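Long-range contacts in uncharacterized protein TP-0789 domain-containing protein (Nitrosomonas europaea ATCC 19718, PDB 3BUU), which is of unknown function but belongs to the LolA superfamily, named after the periplasmic lipoprotein carrier LolA, and may bind a lipid-bearing partner: residues A[31-36]-A[43-48]; A[128-133]-A[148-153]. All coordinates share one frame; numbering follows the deposited sequence. Where two conformers were deposited one is given.

Contact 1: residues A[31-36]-A[43-48]; sequences AIRTAA and LYRYQV
A beta hairpin of strands 26-36 and 39-51 brings Ile32 against Tyr44 and Tyr46. Ile32 and Tyr44 form an antiparallel hydrogen-bonded pair. Ile32 N donates a hydrogen bond to Tyr44 O at 2.8 Å, and Tyr44 N returns a bond to Ile32 O at 3.0 Å. Both are nearly straight, with angles at the hydrogen of 171° and 176°. On the same face, CD1 of Ile32 reaches CE2 of Tyr46 at 3.6 Å. The two side chains cross obliquely. Thr98 touches Ile32 and both tyrosines, so strand 96-98 lies against this face.

The other face carries Ala31, Arg33, Leu43 and Arg45. CG of Leu43 is anti to its backbone N (chi1 159°), and the branch beyond it lies alongside Arg33. Arg33 has two conformers. In one of them Leu43 CD1 lies 3.8 Å above the guanidinium plane of Arg33, over its centre. In the same conformer Arg33 NH2 comes 3.6 Å from Arg45 NH2, the guanidinium planes nearly perpendicular, so this like-charge approach is doubtful. Arg45 NE forms a salt bridge with Glu62 OE1, which probably eases any repulsion. Arg45 NH1 also packs on CB of Ala31, at 3.6 Å. The pairing is that of an antiparallel beta hairpin, here set between strands 55-62 and 202-212, consistent with the unclosed beta barrel of LolA-like proteins.

Contact 2: residues A[128-133]-A[148-153]; sequences EDYYVL and LLWVNQ
Val132 lies alongside Trp150, and this is the tight part of an antiparallel beta hairpin. CG2 of Val132 sits over the indole face, offset toward the rim, in a CH-pi contact 3.6 Å from the centroid of the five-membered ring. The edge of Trp150 turns toward the face of Tyr130, planes at 62°. An alanine in place of Trp150 would probably leave Val132 CG2 without its aromatic surface and Glu123 OE1 without the indole N-H that it accepts. Backbone bonds run both ways between Tyr131 and Val151 and between Leu133 and Leu149, and Gln153 N donates to Asp129 O.

Glu128, Asp129 and Gln153 are partly exposed, and waters link this end. A close CH-pi contact persists here: CG of Gln153 stands 3.5 Å from the ring centroid of Tyr131. CG of Asn152, anti to its backbone N (chi1 -162°), carries the amide toward Glu128. Asn152 ND2 meets Glu128 OE2 at 3.0 Å, from above the carboxylate plane. Asn152 OD1 bonds Ser154 OG and lies 2.9 Å from a water that accepts from Asp129 N.

Tyr131, Leu133, Leu149 and Val151 face helix 9-20, touching Ile12 or Leu13. Strands 115-125 and 158-164 flank the hairpin.

Contacts 1 and 2 are both antiparallel hairpins of the same extended beta structure, but they hold different strand pairs. Their centres are about 27 Å apart and their nearest atoms about 18 Å, so they do not touch. Contact 1 is partly buried and joins its strands by one hydrogen-bonded pair. One face carries two arginines beside Ala31 and Leu43. Contact 2 is a buried contact with more backbone bonds and more than twice the buried surface. It relies on aromatic rings and apolar chains, and its water-linked polar groups gather at one end. Contact 1 is nevertheless nearer the centre of the chain, its own centre about 13 Å from it against about 18 Å for contact 2.

Contact 1: residues A[31-36]-A[43-48]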
loop_
_atom_site.group_PDB
_atom_site.type_symbol
_atom_site.label_atom_id
_atom_site.label_comp_id
_atom_site.label_asym_id
_atom_site.label_seq_id
_atom_site.Cartn_x
_atom_site.Cartn_y
_atom_site.Cartn_z
ATOM N N ALA A 31 3.413 9.170 -6.349
ATOM C CA ALA A 31 2.527 10.242 -6.808
ATOM C C ALA A 31 1.135 9.634 -6.906
ATOM O O ALA A 31 1.000 8.533 -7.430
ATOM C CB ALA A 31 2.947 10.735 -8.169
ATOM N N ILE A 32 0.135 10.306 -6.373
ATOM C CA ILE A 32 -1.219 9.771 -6.359
ATOM C C ILE A 32 -2.116 10.820 -7.014
ATOM O O ILE A 32 -2.236 11.948 -6.530
ATOM C CB ILE A 32 -1.736 9.464 -4.962
ATOM C CG1 ILE A 32 -0.737 8.565 -4.242
ATOM C CG2 ILE A 32 -3.128 8.863 -5.039
ATOM C CD1 ILE A 32 -1.190 8.126 -2.811
ATOM N N ARG A 33 -2.745 10.436 -8.120
ATOM C CA ARG A 33 -3.669 11.297 -8.864
ATOM C C ARG A 33 -5.043 10.665 -8.761
ATOM O O ARG A 33 -5.266 9.575 -9.285
ATOM C CB ARG A 33 -3.228 11.366 -10.333
ATOM C CG ARG A 33 -1.864 12.032 -10.558
ATOM C CD ARG A 33 -1.419 12.153 -12.033
ATOM N NE ARG A 33 -0.257 13.027 -12.216
ATOM C CZ ARG A 33 0.999 12.667 -11.954
ATOM N NH1 ARG A 33 1.286 11.438 -11.505
ATOM N NH2 ARG A 33 1.976 13.545 -12.153
ATOM N N THR A 34 -5.982 11.371 -8.137
ATOM C CA THR A 34 -7.337 10.871 -7.977
ATOM C C THR A 34 -8.290 11.738 -8.763
ATOM O O THR A 34 -8.190 12.973 -8.682
ATOM C CB THR A 34 -7.763 10.882 -6.518
ATOM O OG1 THR A 34 -6.883 10.042 -5.756
ATOM C CG2 THR A 34 -9.163 10.410 -6.315
ATOM N N ALA A 35 -9.188 11.113 -9.507
ATOM C CA ALA A 35 -10.214 11.862 -10.201
ATOM C C ALA A 35 -11.469 11.060 -10.248
ATOM O O ALA A 35 -11.437 9.816 -10.245
ATOM C CB ALA A 35 -9.759 12.165 -11.613
ATOM N N ALA A 36 -12.568 11.770 -10.379
ATOM C CA ALA A 36 -13.864 11.209 -10.696
ATOM C C ALA A 36 -14.425 12.059 -11.777
ATOM O O ALA A 36 -13.970 13.187 -11.942
ATOM C CB ALA A 36 -14.789 11.212 -9.474
ATOM N N LEU A 43 -2.942 16.880 -7.227
ATOM C CA LEU A 43 -2.007 15.738 -7.174
ATOM C C LEU A 43 -1.423 15.663 -5.742
ATOM O O LEU A 43 -1.187 16.704 -5.158
ATOM C CB LEU A 43 -0.897 15.985 -8.201
ATOM C CG LEU A 43 0.450 15.270 -8.069
ATOM C CD1 LEU A 43 0.362 13.821 -8.405
ATOM C CD2 LEU A 43 1.501 15.909 -8.955
ATOM N N TYR A 44 -1.235 14.464 -5.195
ATOM C CA TYR A 44 -0.534 14.277 -3.946
ATOM C C TYR A 44 0.778 13.575 -4.239
ATOM O O TYR A 44 0.845 12.701 -5.125
ATOM C CB TYR A 44 -1.375 13.418 -2.986
ATOM C CG TYR A 44 -2.479 14.171 -2.258
ATOM C CD1 TYR A 44 -2.390 14.365 -0.904
ATOM C CD2 TYR A 44 -3.563 14.765 -2.932
ATOM C CE1 TYR A 44 -3.361 15.063 -0.194
ATOM C CE2 TYR A 44 -4.542 15.473 -2.241
ATOM C CZ TYR A 44 -4.422 15.623 -0.870
ATOM O OH TYR A 44 -5.368 16.354 -0.175
ATOM N N ARG A 45 1.828 13.946 -3.523
ATOM C CA ARG A 45 3.097 13.234 -3.649
ATOM C C ARG A 45 3.672 12.977 -2.283
ATOM O O ARG A 45 3.502 13.817 -1.370
ATOM C CB ARG A 45 4.097 14.054 -4.474
ATOM C CG ARG A 45 3.750 14.282 -5.928
ATOM C CD ARG A 45 4.994 14.823 -6.637
ATOM N NE ARG A 45 4.695 15.385 -7.945
ATOM C CZ ARG A 45 4.825 14.709 -9.080
ATOM N NH1 ARG A 45 5.215 13.440 -9.055
ATOM N NH2 ARG A 45 4.545 15.283 -10.243
ATOM N N TYR A 46 4.346 11.830 -2.159
ATOM C CA TYR A 46 4.898 11.378 -0.897
ATOM C C TYR A 46 6.278 10.817 -1.101
ATOM O O TYR A 46 6.579 10.243 -2.140
ATOM C CB TYR A 46 4.055 10.229 -0.313
ATOM C CG TYR A 46 2.608 10.611 -0.085
ATOM C CD1 TYR A 46 2.177 11.095 1.126
ATOM C CD2 TYR A 46 1.660 10.481 -1.112
ATOM C CE1 TYR A 46 0.856 11.452 1.323
ATOM C CE2 TYR A 46 0.333 10.824 -0.899
ATOM C CZ TYR A 46 -0.049 11.303 0.298
ATOM O OH TYR A 46 -1.363 11.658 0.497
ATOM N N GLN A 47 7.109 10.921 -0.073
ATOM C CA GLN A 47 8.324 10.146 0.010
ATOM C C GLN A 47 8.110 9.117 1.102
ATOM O O GLN A 47 7.683 9.467 2.207
ATOM C CB GLN A 47 9.528 11.017 0.381
ATOM C CG GLN A 47 10.803 10.129 0.478
ATOM C CD GLN A 47 11.983 10.767 1.174
ATOM O OE1 GLN A 47 12.076 10.737 2.402
ATOM N NE2 GLN A 47 12.916 11.287 0.399
ATOM N N VAL A 48 8.434 7.860 0.809
ATOM C CA VAL A 48 8.224 6.753 1.739
ATOM C C VAL A 48 9.566 6.133 2.106
ATOM O O VAL A 48 10.354 5.800 1.210
ATOM C CB VAL A 48 7.317 5.693 1.107
ATOM C CG1 VAL A 48 7.103 4.556 2.087
ATOM C CG2 VAL A 48 5.983 6.331 0.739
#

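Contact 2: residues A[128-133]-A[148-153]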
loop_
_atom_site.group_PDB
_atom_site.type_symbol
_atom_site.label_atom_id
_atom_site.label_comp_id
_atom_site.label_asym_id
_atom_site.label_seq_id
_atom_site.Cartn_x
_atom_site.Cartn_y
_atom_site.Cartn_z
ATOM N N GLU A 128 -4.350 -16.870 -19.507
ATOM C CA GLU A 128 -3.670 -16.692 -18.225
ATOM C C GLU A 128 -4.449 -17.269 -17.053
ATOM O O GLU A 128 -5.628 -17.019 -16.881
ATOM C CB GLU A 128 -3.407 -15.221 -17.944
ATOM C CG GLU A 128 -2.450 -14.586 -18.926
ATOM C CD GLU A 128 -1.050 -15.097 -18.735
ATOM O OE1 GLU A 128 -0.748 -16.216 -19.211
ATOM O OE2 GLU A 128 -0.252 -14.387 -18.100
ATOM N N ASP A 129 -3.751 -18.016 -16.213
ATOM C CA ASP A 129 -4.350 -18.601 -15.024
ATOM C C ASP A 129 -3.813 -17.870 -13.811
ATOM O O ASP A 129 -2.645 -17.524 -13.745
ATOM C CB ASP A 129 -3.985 -20.089 -14.869
ATOM C CG ASP A 129 -4.369 -20.911 -16.066
ATOM O OD1 ASP A 129 -5.529 -20.798 -16.456
ATOM O OD2 ASP A 129 -3.528 -21.693 -16.592
ATOM N N TYR A 130 -4.697 -17.695 -12.843
ATOM C CA TYR A 130 -4.419 -16.975 -11.629
ATOM C C TYR A 130 -4.783 -17.809 -10.437
ATOM O O TYR A 130 -5.827 -18.459 -10.428
ATOM C CB TYR A 130 -5.221 -15.638 -11.577
ATOM C CG TYR A 130 -4.883 -14.737 -12.705
ATOM C CD1 TYR A 130 -3.793 -13.857 -12.630
ATOM C CD2 TYR A 130 -5.629 -14.780 -13.871
ATOM C CE1 TYR A 130 -3.484 -13.082 -13.725
ATOM C CE2 TYR A 130 -5.327 -13.984 -14.947
ATOM C CZ TYR A 130 -4.239 -13.159 -14.881
ATOM O OH TYR A 130 -3.956 -12.342 -15.952
ATOM N N TYR A 131 -3.954 -17.753 -9.410
ATOM C CA TYR A 131 -4.370 -18.135 -8.077
ATOM C C TYR A 131 -5.190 -16.987 -7.509
ATOM O O TYR A 131 -4.721 -15.853 -7.525
ATOM C CB TYR A 131 -3.160 -18.349 -7.168
ATOM C CG TYR A 131 -2.166 -19.365 -7.626
ATOM C CD1 TYR A 131 -2.492 -20.698 -7.727
ATOM C CD2 TYR A 131 -0.850 -18.999 -7.894
ATOM C CE1 TYR A 131 -1.511 -21.662 -8.080
ATOM C CE2 TYR A 131 0.114 -19.930 -8.253
ATOM C CZ TYR A 131 -0.212 -21.268 -8.358
ATOM O OH TYR A 131 0.745 -22.202 -8.689
ATOM N N VAL A 132 -6.345 -17.268 -6.908
ATOM C CA VAL A 132 -7.108 -16.251 -6.173
ATOM C C VAL A 132 -6.959 -16.564 -4.708
ATOM O O VAL A 132 -7.521 -17.578 -4.233
ATOM C CB VAL A 132 -8.596 -16.152 -6.607
ATOM C CG1 VAL A 132 -9.254 -14.971 -5.887
ATOM C CG2 VAL A 132 -8.699 -15.987 -8.104
ATOM N N LEU A 133 -6.164 -15.761 -4.011
ATOM C CA LEU A 133 -5.954 -15.977 -2.598
ATOM C C LEU A 133 -6.945 -15.166 -1.790
ATOM O O LEU A 133 -7.140 -13.985 -2.054
ATOM C CB LEU A 133 -4.546 -15.528 -2.160
ATOM C CG LEU A 133 -3.383 -16.254 -2.851
ATOM C CD1 LEU A 133 -2.019 -15.737 -2.304
ATOM C CD2 LEU A 133 -3.470 -17.745 -2.664
ATOM N N LEU A 148 -9.090 -10.212 -1.563
ATOM C CA LEU A 148 -8.878 -11.286 -2.525
ATOM C C LEU A 148 -7.812 -10.791 -3.478
ATOM O O LEU A 148 -7.942 -9.721 -4.053
ATOM C CB LEU A 148 -10.172 -11.616 -3.297
ATOM C CG LEU A 148 -11.348 -12.111 -2.465
ATOM C CD1 LEU A 148 -12.468 -12.529 -3.410
ATOM C CD2 LEU A 148 -10.963 -13.192 -1.491
ATOM N N LEU A 149 -6.748 -11.572 -3.626
ATOM C CA LEU A 149 -5.597 -11.199 -4.434
ATOM C C LEU A 149 -5.405 -12.218 -5.554
ATOM O O LEU A 149 -5.274 -13.413 -5.285
ATOM C CB LEU A 149 -4.333 -11.141 -3.551
ATOM C CG LEU A 149 -3.041 -10.763 -4.297
ATOM C CD1 LEU A 149 -3.059 -9.339 -4.804
ATOM C CD2 LEU A 149 -1.847 -11.024 -3.411
ATOM N N TRP A 150 -5.395 -11.739 -6.797
ATOM C CA TRP A 150 -5.098 -12.559 -7.957
ATOM C C TRP A 150 -3.596 -12.528 -8.210
ATOM O O TRP A 150 -3.019 -11.440 -8.368
ATOM C CB TRP A 150 -5.821 -12.010 -9.187
ATOM C CG TRP A 150 -7.262 -12.374 -9.344
ATOM C CD1 TRP A 150 -7.768 -13.142 -10.338
ATOM C CD2 TRP A 150 -8.384 -11.955 -8.546
ATOM N NE1 TRP A 150 -9.129 -13.272 -10.187
ATOM C CE2 TRP A 150 -9.522 -12.575 -9.081
ATOM C CE3 TRP A 150 -8.527 -11.139 -7.417
ATOM C CZ2 TRP A 150 -10.794 -12.405 -8.569
ATOM C CZ3 TRP A 150 -9.821 -10.959 -6.864
ATOM C CH2 TRP A 150 -10.934 -11.603 -7.468
ATOM N N VAL A 151 -2.984 -13.701 -8.289
ATOM C CA VAL A 151 -1.560 -13.855 -8.498
ATOM C C VAL A 151 -1.387 -14.732 -9.735
ATOM O O VAL A 151 -1.923 -15.848 -9.805
ATOM C CB VAL A 151 -0.883 -14.475 -7.259
ATOM C CG1 VAL A 151 0.607 -14.666 -7.544
ATOM C CG2 VAL A 151 -1.061 -13.598 -6.043
ATOM N N ASN A 152 -0.650 -14.225 -10.718
ATOM C CA ASN A 152 -0.428 -15.003 -11.947
ATOM C C ASN A 152 0.301 -16.298 -11.633
ATOM O O ASN A 152 1.341 -16.295 -10.972
ATOM C CB ASN A 152 0.415 -14.137 -12.875
ATOM C CG ASN A 152 0.379 -14.597 -14.298
ATOM O OD1 ASN A 152 0.537 -15.755 -14.564
ATOM N ND2 ASN A 152 0.225 -13.687 -15.210
ATOM N N GLN A 153 -0.223 -17.424 -12.112
ATOM C CA GLN A 153 0.406 -18.711 -11.816
ATOM C C GLN A 153 1.735 -18.852 -12.521
ATOM O O GLN A 153 2.578 -19.630 -12.097
ATOM C CB GLN A 153 -0.476 -19.858 -12.243
ATOM C CG GLN A 153 -1.779 -19.951 -11.442
ATOM C CD GLN A 153 -2.569 -21.192 -11.762
ATOM O OE1 GLN A 153 -2.133 -22.041 -12.539
ATOM N NE2 GLN A 153 -3.764 -21.273 -11.234
HETATM O O HOH W 1 -0.721 -17.881 -16.144
HETATM O O HOH W 2 -3.442 -23.951 -14.126
#